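Local coordinates for protein D-alanyl-D-alanine carboxypeptidase (Bdellovibrio bacteriovorus, PDB 3V39) that acts as a predatory peptidoglycan endopeptidase and is probably, like its family, a serine-type D-Ala-D-Ala carboxypeptidase, at residues S34-V39 with I248-G253; G123-Y128 with N216-D221. The protein carries 1 engineered substitution. All coordinates share one frame; numbering follows the deposited sequence.

How the contacts relate
Contact 1 and contact 2 build neighbouring walls of one pocket, their centres about 13 Å apart. S34 and K37 of contact 1 and N217 of contact 2 all line the site that holds the 2-aminoethanesulfonic acid, the buffer-derived group attached to S34. The walls join where K37 NZ lies 2.7 Å from N217 OD1, a probable hydrogen bond. A second seam runs alongside: D221 OD1 is 3.2 Å from G253 N and 3.5 Å from N252 CB. In sequence, both segments of contact 2 fall between the two of contact 1, so the chain leaves the serine helix, completes the other wall and returns with residues 248-253.

Contact 1 of 2, residues S34-V39 with I248-G253; sequences SISKVV and IEFHNG. With TAU (2-aminoethanesulfonic acid), chain B.
I248 and V39 meet through methyl groups, with I248 CD1 4.2 Å from V39 CG1, a light apolar touch suited to branched aliphatic chains in a buried place. E249 faces elsewhere: its OE2 accepts a bent hydrogen bond from H251 NE2, met near the imidazole plane, and its OE1 forms a salt bridge with K29. F250 makes the largest share of this segment's contact. Its ring reaches the helix with CZ lodged against V39, 3.6 Å from both CB and CG2; with CG1 anti to the backbone N (chi1 -175°), CG2 stands beside that N and meets the ring, while CG1 serves I248. At the ring edge, near its plane, S36 O is 3.8 Å from F250 CE2, so the polarised rim, rather than the pi cloud, faces the carbonyl oxygen. S36 also lays its hydroxyl beside the ring; that small polar group is satisfied by A33 O and N267 ND2. G253 meets the helix through its backbone alone: its O lies 3.9 Å from K37 CA and is hydrogen-bonded to the hydroxyl of T40. At the pocket end of the helix, K37 NZ donates to S34 OG (2.7 Å), which is covalently bound to the TAU sulfur, and is also hydrogen-bonded to S254 O and N217 OD1; this S-I-S-K sequence matches the SxxK motif of penicillin-binding proteins. Helix 271-286 packs on I35, V38 and V39, strand 328-337 covers I35 and V38, and K321 of strand 318-325 touches V38, leaving 36-48 bordered by sheet, helix and the 248-253 segment.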
ATOM      1  N   SER A  34      -8.064  -8.455   3.109  1.00 10.44           N
ATOM      2  CA  SER A  34      -6.970  -7.686   2.485  1.00 11.27           C
ATOM      3  C   SER A  34      -6.418  -8.272   1.246  1.00 10.46           C
ATOM      4  O   SER A  34      -5.547  -7.593   0.655  1.00 10.70           O
ATOM      5  CB  SER A  34      -5.852  -7.556   3.490  1.00 11.26           C
ATOM      6  OG  SER A  34      -6.204  -6.652   4.498  1.00 12.29           O
ATOM      7  N   ILE A  35      -6.866  -9.443   0.750  1.00 11.33           N
ATOM      8  CA  ILE A  35      -6.430  -9.767  -0.625  1.00 11.31           C
ATOM      9  C   ILE A  35      -7.060  -8.759  -1.595  1.00 10.18           C
ATOM     10  O   ILE A  35      -6.556  -8.615  -2.728  1.00 11.13           O
ATOM     11  CB  ILE A  35      -6.592 -11.232  -1.078  1.00 10.63           C
ATOM     12  CG1 ILE A  35      -8.065 -11.604  -1.247  1.00 11.01           C
ATOM     13  CG2 ILE A  35      -5.916 -12.165  -0.069  1.00 11.75           C
ATOM     14  CD1 ILE A  35      -8.261 -13.101  -1.805  1.00 12.56           C
ATOM     15  N   SER A  36      -8.079  -7.992  -1.164  1.00 10.08           N
ATOM     16  CA  SER A  36      -8.533  -6.810  -1.941  1.00 10.07           C
ATOM     17  C   SER A  36      -7.351  -5.927  -2.325  1.00  8.47           C
ATOM     18  O   SER A  36      -7.437  -5.251  -3.393  1.00 10.59           O
ATOM     19  CB  SER A  36      -9.451  -5.920  -1.059  1.00 10.29           C
ATOM     20  OG  SER A  36     -10.644  -6.636  -0.788  1.00 11.97           O
ATOM     21  N   LYS A  37      -6.343  -5.808  -1.485  1.00  9.54           N
ATOM     22  CA  LYS A  37      -5.243  -4.898  -1.763  1.00  9.07           C
ATOM     23  C   LYS A  37      -4.479  -5.333  -3.024  1.00 11.78           C
ATOM     24  O   LYS A  37      -3.873  -4.437  -3.634  1.00 11.22           O
ATOM     25  CB  LYS A  37      -4.275  -4.814  -0.548  1.00  9.64           C
ATOM     26  CG  LYS A  37      -5.050  -4.204   0.660  1.00 10.61           C
ATOM     27  CD  LYS A  37      -4.092  -4.124   1.858  1.00 11.87           C
ATOM     28  CE  LYS A  37      -4.717  -3.376   3.085  1.00 11.97           C
ATOM     29  NZ  LYS A  37      -5.880  -4.104   3.737  1.00 12.25           N
ATOM     30  N   VAL A  38      -4.549  -6.608  -3.445  1.00 10.12           N
ATOM     31  CA  VAL A  38      -3.877  -6.972  -4.704  1.00 10.11           C
ATOM     32  C   VAL A  38      -4.676  -6.425  -5.899  1.00 11.62           C
ATOM     33  O   VAL A  38      -4.110  -6.130  -6.943  1.00 10.65           O
ATOM     34  CB  VAL A  38      -3.770  -8.542  -4.783  1.00 11.29           C
ATOM     35  CG1 VAL A  38      -3.044  -8.936  -6.064  1.00 11.53           C
ATOM     36  CG2 VAL A  38      -2.950  -9.071  -3.587  1.00 15.35           C
ATOM     37  N   VAL A  39      -6.009  -6.393  -5.769  1.00 10.27           N
ATOM     38  CA  VAL A  39      -6.815  -5.783  -6.814  1.00  9.96           C
ATOM     39  C   VAL A  39      -6.484  -4.282  -6.944  1.00 10.69           C
ATOM     40  O   VAL A  39      -6.303  -3.790  -8.044  1.00 10.59           O
ATOM     41  CB  VAL A  39      -8.291  -5.999  -6.522  1.00  9.90           C
ATOM     42  CG1 VAL A  39      -9.111  -5.470  -7.695  1.00 13.16           C
ATOM     43  CG2 VAL A  39      -8.618  -7.464  -6.265  1.00 12.72           C
ATOM     44  N   ILE A 248     -17.385  -9.322  -8.990  1.00 15.85           N
ATOM     45  CA  ILE A 248     -16.548  -8.549  -8.083  1.00 14.48           C
ATOM     46  C   ILE A 248     -17.300  -7.341  -7.635  1.00 20.14           C
ATOM     47  O   ILE A 248     -17.882  -6.665  -8.505  1.00 23.06           O
ATOM     48  CB  ILE A 248     -15.176  -8.219  -8.685  1.00 16.31           C
ATOM     49  CG1 ILE A 248     -14.330  -7.363  -7.726  1.00 15.06           C
ATOM     50  CG2 ILE A 248     -15.307  -7.448 -10.035  1.00 20.86           C
ATOM     51  CD1 ILE A 248     -12.862  -7.333  -8.114  1.00 18.92           C
ATOM     52  N   GLU A 249     -17.373  -7.085  -6.303  1.00 14.74           N
ATOM     53  CA  GLU A 249     -18.132  -5.924  -5.797  1.00 14.77           C
ATOM     54  C   GLU A 249     -17.297  -5.279  -4.742  1.00 13.97           C
ATOM     55  O   GLU A 249     -17.130  -5.826  -3.662  1.00 17.73           O
ATOM     56  CB  GLU A 249     -19.493  -6.328  -5.236  1.00 17.57           C
ATOM     57  CG  GLU A 249     -20.243  -5.092  -4.729  1.00 19.33           C
ATOM     58  CD  GLU A 249     -21.575  -5.425  -4.128  1.00 45.58           C
ATOM     59  OE1 GLU A 249     -22.134  -6.477  -4.497  1.00 37.37           O
ATOM     60  OE2 GLU A 249     -22.027  -4.641  -3.254  1.00 36.25           O
ATOM     61  N   PHE A 250     -16.682  -4.139  -5.072  1.00 16.50           N
ATOM     62  CA  PHE A 250     -15.798  -3.414  -4.180  1.00 12.88           C
ATOM     63  C   PHE A 250     -16.468  -2.152  -3.621  1.00 13.90           C
ATOM     64  O   PHE A 250     -17.304  -1.523  -4.302  1.00 16.61           O
ATOM     65  CB  PHE A 250     -14.530  -2.963  -4.898  1.00 15.84           C
ATOM     66  CG  PHE A 250     -13.360  -3.908  -4.729  1.00 13.59           C
ATOM     67  CD1 PHE A 250     -13.558  -5.277  -4.811  1.00 14.68           C
ATOM     68  CD2 PHE A 250     -12.035  -3.441  -4.472  1.00 15.10           C
ATOM     69  CE1 PHE A 250     -12.498  -6.168  -4.686  1.00 13.99           C
ATOM     70  CE2 PHE A 250     -10.975  -4.380  -4.344  1.00 14.66           C
ATOM     71  CZ  PHE A 250     -11.226  -5.718  -4.442  1.00 15.08           C
ATOM     72  N   HIS A 251     -16.040  -1.735  -2.442  1.00 16.06           N
ATOM     73  CA  HIS A 251     -16.457  -0.510  -1.813  1.00 14.70           C
ATOM     74  C   HIS A 251     -15.301   0.314  -1.300  1.00 16.10           C
ATOM     75  O   HIS A 251     -15.487   1.473  -0.888  1.00 18.08           O
ATOM     76  CB  HIS A 251     -17.407  -0.834  -0.684  1.00 17.69           C
ATOM     77  CG  HIS A 251     -18.610  -1.601  -1.162  1.00 26.06           C
ATOM     78  ND1 HIS A 251     -19.640  -1.005  -1.857  1.00 34.55           N
ATOM     79  CD2 HIS A 251     -18.882  -2.928  -1.131  1.00 38.04           C
ATOM     80  CE1 HIS A 251     -20.528  -1.933  -2.183  1.00 34.12           C
ATOM     81  NE2 HIS A 251     -20.100  -3.098  -1.736  1.00 33.96           N
ATOM     82  N   ASN A 252     -14.124  -0.290  -1.228  1.00 13.14           N
ATOM     83  CA  ASN A 252     -12.915   0.424  -0.786  1.00 12.77           C
ATOM     84  C   ASN A 252     -11.694  -0.325  -1.287  1.00 11.86           C
ATOM     85  O   ASN A 252     -11.777  -1.416  -1.868  1.00 13.38           O
ATOM     86  CB  ASN A 252     -12.871   0.621   0.759  1.00 14.00           C
ATOM     87  CG  ASN A 252     -12.834  -0.686   1.556  1.00 16.23           C
ATOM     88  OD1 ASN A 252     -12.391  -1.730   1.087  1.00 14.21           O
ATOM     89  ND2 ASN A 252     -13.332  -0.628   2.791  1.00 23.16           N
ATOM     90  N   GLY A 253     -10.535   0.258  -1.068  1.00 11.94           N
ATOM     91  CA  GLY A 253      -9.311  -0.366  -1.631  1.00 12.24           C
ATOM     92  C   GLY A 253      -8.705  -1.392  -0.692  1.00 11.49           C
ATOM     93  O   GLY A 253      -7.921  -2.195  -1.147  1.00 12.61           O
TER
HETATM   94  C1  TAU B 501      -8.255  -5.558   7.409  1.00 29.44           C
HETATM   95  C2  TAU B 501      -6.897  -5.978   6.813  1.00  9.58           C
HETATM   96  N1  TAU B 501      -8.207  -4.401   8.394  1.00 18.79           N
HETATM   97  S   TAU B 501      -6.431  -7.289   5.860  1.00 49.02           S
HETATM   98  O1  TAU B 501      -5.114  -7.801   6.338  1.00 15.91           O
HETATM   99  O3  TAU B 501      -7.541  -8.279   5.913  1.00 15.45           O

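Contact 2 of 2, residues G123-Y128 with N216-D221; sequences GTTPKY and NNYIAD. With TAU (2-aminoethanesulfonic acid), chain B; SO4 (sulfate ion), chain D.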
ATOM      1  N   GLY A 123      -6.583   0.183  10.801  1.00 19.42           N
ATOM      2  CA  GLY A 123      -7.750   0.935  11.236  1.00 21.55           C
ATOM      3  C   GLY A 123      -8.692   1.268  10.090  1.00 20.82           C
ATOM      4  O   GLY A 123      -8.492   0.859   8.949  1.00 18.02           O
ATOM      5  N   THR A 124      -9.774   1.968  10.409  1.00 18.10           N
ATOM      6  CA  THR A 124     -10.707   2.475   9.415  1.00 16.89           C
ATOM      7  C   THR A 124     -10.105   3.756   8.872  1.00 19.79           C
ATOM      8  O   THR A 124      -9.910   4.733   9.609  1.00 21.01           O
ATOM      9  CB  THR A 124     -12.095   2.756  10.055  1.00 19.14           C
ATOM     10  OG1 THR A 124     -12.564   1.497  10.609  1.00 25.44           O
ATOM     11  CG2 THR A 124     -13.056   3.277   9.045  1.00 25.26           C
ATOM     12  N   THR A 125      -9.751   3.775   7.596  1.00 15.52           N
ATOM     13  CA  THR A 125      -9.061   4.965   7.026  1.00 15.40           C
ATOM     14  C   THR A 125     -10.015   6.190   7.035  1.00 15.69           C
ATOM     15  O   THR A 125     -11.162   6.053   6.642  1.00 18.30           O
ATOM     16  CB  THR A 125      -8.672   4.632   5.606  1.00 14.16           C
ATOM     17  OG1 THR A 125      -7.804   3.473   5.628  1.00 13.84           O
ATOM     18  CG2 THR A 125      -7.893   5.786   4.965  1.00 15.63           C
ATOM     19  N   PRO A 126      -9.569   7.340   7.545  1.00 16.06           N
ATOM     20  CA  PRO A 126     -10.444   8.509   7.620  1.00 19.42           C
ATOM     21  C   PRO A 126     -10.979   8.887   6.231  1.00 18.02           C
ATOM     22  O   PRO A 126     -10.212   8.940   5.259  1.00 18.26           O
ATOM     23  CB  PRO A 126      -9.482   9.606   8.155  1.00 17.96           C
ATOM     24  CG  PRO A 126      -8.509   8.827   9.000  1.00 19.32           C
ATOM     25  CD  PRO A 126      -8.267   7.534   8.205  1.00 16.58           C
ATOM     26  N   LYS A 127     -12.279   9.135   6.150  1.00 20.24           N
ATOM     27  CA  LYS A 127     -12.863   9.562   4.889  1.00 18.73           C
ATOM     28  C   LYS A 127     -13.488  10.956   5.078  1.00 31.58           C
ATOM     29  O   LYS A 127     -14.451  11.085   5.810  1.00 37.42           O
ATOM     30  CB  LYS A 127     -13.911   8.536   4.466  1.00 32.18           C
ATOM     31  CG  LYS A 127     -14.372   8.722   2.997  1.00 37.77           C
ATOM     32  CD  LYS A 127     -15.227   7.531   2.492  1.00 45.42           C
ATOM     33  CE  LYS A 127     -15.553   7.662   0.975  1.00 47.41           C
ATOM     34  NZ  LYS A 127     -16.346   6.498   0.452  1.00 65.63           N
ATOM     35  N   TYR A 128     -12.957  11.991   4.434  1.00 18.60           N
ATOM     36  CA  TYR A 128     -13.383  13.360   4.772  1.00 18.04           C
ATOM     37  C   TYR A 128     -14.455  13.810   3.810  1.00 19.49           C
ATOM     38  O   TYR A 128     -14.444  13.454   2.636  1.00 21.75           O
ATOM     39  CB  TYR A 128     -12.168  14.285   4.646  1.00 17.42           C
ATOM     40  CG  TYR A 128     -11.036  13.827   5.525  1.00 16.97           C
ATOM     41  CD1 TYR A 128     -11.147  13.866   6.906  1.00 18.54           C
ATOM     42  CD2 TYR A 128      -9.823  13.437   4.970  1.00 16.33           C
ATOM     43  CE1 TYR A 128     -10.105  13.450   7.734  1.00 17.42           C
ATOM     44  CE2 TYR A 128      -8.766  13.037   5.769  1.00 17.93           C
ATOM     45  CZ  TYR A 128      -8.902  13.057   7.153  1.00 16.34           C
ATOM     46  OH  TYR A 128      -7.864  12.690   7.956  1.00 16.30           O
ATOM     47  N   ASN A 216      -1.481  -2.614   4.632  1.00 10.74           N
ATOM     48  CA  ASN A 216      -1.703  -1.243   5.132  1.00  9.67           C
ATOM     49  C   ASN A 216      -3.022  -0.686   4.549  1.00 11.93           C
ATOM     50  O   ASN A 216      -3.138  -0.364   3.350  1.00 11.78           O
ATOM     51  CB  ASN A 216      -0.562  -0.375   4.725  1.00  9.66           C
ATOM     52  CG  ASN A 216      -0.641   0.998   5.402  1.00  9.87           C
ATOM     53  OD1 ASN A 216      -1.651   1.684   5.259  1.00 11.40           O
ATOM     54  ND2 ASN A 216       0.469   1.438   6.072  1.00 12.30           N
ATOM     55  N   ASN A 217      -3.998  -0.509   5.437  1.00 10.19           N
ATOM     56  CA  ASN A 217      -5.301   0.019   4.985  1.00 11.60           C
ATOM     57  C   ASN A 217      -5.262   1.439   4.480  1.00 11.01           C
ATOM     58  O   ASN A 217      -5.948   1.773   3.513  1.00 12.85           O
ATOM     59  CB  ASN A 217      -6.366   0.000   6.120  1.00 11.19           C
ATOM     60  CG  ASN A 217      -6.787  -1.447   6.504  1.00 15.11           C
ATOM     61  OD1 ASN A 217      -6.441  -2.433   5.812  1.00 13.64           O
ATOM     62  ND2 ASN A 217      -7.546  -1.580   7.603  1.00 13.72           N
ATOM     63  N   TYR A 218      -4.460   2.281   5.133  1.00 10.01           N
ATOM     64  CA  TYR A 218      -4.385   3.699   4.751  1.00 10.38           C
ATOM     65  C   TYR A 218      -3.887   3.836   3.308  1.00 10.07           C
ATOM     66  O   TYR A 218      -4.460   4.610   2.514  1.00 10.56           O
ATOM     67  CB  TYR A 218      -3.471   4.443   5.733  1.00 11.24           C
ATOM     68  CG  TYR A 218      -3.278   5.885   5.299  1.00 10.06           C
ATOM     69  CD1 TYR A 218      -4.152   6.874   5.734  1.00 11.71           C
ATOM     70  CD2 TYR A 218      -2.131   6.272   4.541  1.00  9.62           C
ATOM     71  CE1 TYR A 218      -3.965   8.228   5.339  1.00 10.21           C
ATOM     72  CE2 TYR A 218      -1.974   7.602   4.103  1.00 10.60           C
ATOM     73  CZ  TYR A 218      -2.844   8.545   4.556  1.00 10.08           C
ATOM     74  OH  TYR A 218      -2.699   9.847   4.163  1.00 12.21           O
ATOM     75  N   ILE A 219      -2.819   3.118   2.973  1.00  9.96           N
ATOM     76  CA  ILE A 219      -2.255   3.261   1.638  1.00  9.65           C
ATOM     77  C   ILE A 219      -3.285   2.716   0.606  1.00 10.83           C
ATOM     78  O   ILE A 219      -3.536   3.389  -0.430  1.00 10.63           O
ATOM     79  CB  ILE A 219      -0.926   2.499   1.504  1.00 10.50           C
ATOM     80  CG1 ILE A 219       0.128   3.057   2.454  1.00 12.52           C
ATOM     81  CG2 ILE A 219      -0.456   2.640   0.039  1.00 10.81           C
ATOM     82  CD1 ILE A 219       1.396   2.126   2.506  1.00 11.83           C
ATOM     83  N   ALA A 220      -3.883   1.541   0.875  1.00  9.59           N
ATOM     84  CA  ALA A 220      -4.810   0.913  -0.057  1.00  9.32           C
ATOM     85  C   ALA A 220      -6.043   1.800  -0.286  1.00 11.12           C
ATOM     86  O   ALA A 220      -6.472   1.983  -1.431  1.00 12.16           O
ATOM     87  CB  ALA A 220      -5.208  -0.456   0.487  1.00 10.85           C
ATOM     88  N   ASP A 221      -6.589   2.331   0.805  1.00 10.33           N
ATOM     89  CA  ASP A 221      -7.810   3.101   0.646  1.00 11.53           C
ATOM     90  C   ASP A 221      -7.535   4.402  -0.070  1.00 11.61           C
ATOM     91  O   ASP A 221      -8.348   4.854  -0.893  1.00 12.27           O
ATOM     92  CB  ASP A 221      -8.498   3.384   2.004  1.00 13.01           C
ATOM     93  CG  ASP A 221      -9.117   2.121   2.643  1.00 15.58           C
ATOM     94  OD1 ASP A 221      -9.664   1.263   1.883  1.00 15.46           O
ATOM     95  OD2 ASP A 221      -9.105   1.964   3.876  1.00 16.08           O
TER
HETATM   96  C1  TAU B 501      -8.255  -5.558   7.409  1.00 29.44           C
HETATM   97  C2  TAU B 501      -6.897  -5.978   6.813  1.00  9.58           C
HETATM   98  N1  TAU B 501      -8.207  -4.401   8.394  1.00 18.79           N
HETATM   99  S   TAU B 501      -6.431  -7.289   5.860  1.00 49.02           S
HETATM  100  O1  TAU B 501      -5.114  -7.801   6.338  1.00 15.91           O
HETATM  101  O3  TAU B 501      -7.541  -8.279   5.913  1.00 15.45           O
HETATM  102  S   SO4 D 503     -16.018   6.154  -3.348  1.00 39.26           S
HETATM  103  O1  SO4 D 503     -16.400   6.621  -4.672  1.00 55.24           O
HETATM  104  O2  SO4 D 503     -15.402   7.310  -2.646  1.00 47.85           O
HETATM  105  O3  SO4 D 503     -17.260   5.712  -2.690  1.00 61.12           O
HETATM  106  O4  SO4 D 503     -15.083   5.087  -3.398  1.00 27.55           O
HETATM  107  O   HOH W   1     -10.539   1.322   6.111  1.00 23.24           O
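T125 and D221 make the shortest polar contact: T125 OG1 donates to D221 OD2 over 2.7 Å, and the carboxylate oxygen receives it on its anti lone pair. OG1 is aimed there because it sits beside the backbone N and anti to the carbonyl carbon (chi1 -59°). A water doubles the link, accepting from T125 N and donating to the same D221 OD2, so a hydroxyl, a backbone N-H and a carboxylate close a small ring. D221 OD1 is engaged separately by S254 OG, with a weaker bond from G253 N; an aspartate suits this place because its two oxygens can serve both groups of partners. The other hydrogen bond runs from N217 ND2 to G123 O, 2.9 Å long and nearly straight at 171°. The acceptor lies in the amide plane of N217, whereas the donor is tilted from the carbonyl plane of G123. The amide's OD1 is hydrogen-bonded to K37 NZ, so both ends are held and together fix its rotation, with ND2 3.0 Å from the TAU amino nitrogen, N1.

S215, N216 and N217 match the SxN motif of penicillin-binding proteins, the second signature after SxxK, and here the motif runs into helix 217-226. N216 is its N-cap: OD1 accepts from I219 N at 2.9 Å, while ND2 bonds to A115 O and Q214 OE1.

Apolar packing falls to the T125 methyl, CG2, which rests against D221 CB and comes obliquely to the Y218 ring, 4.0 Å from CD1; the T125 and Y218 side chains cross at about a right angle. T125 also touches N222 and W225 of the same helix.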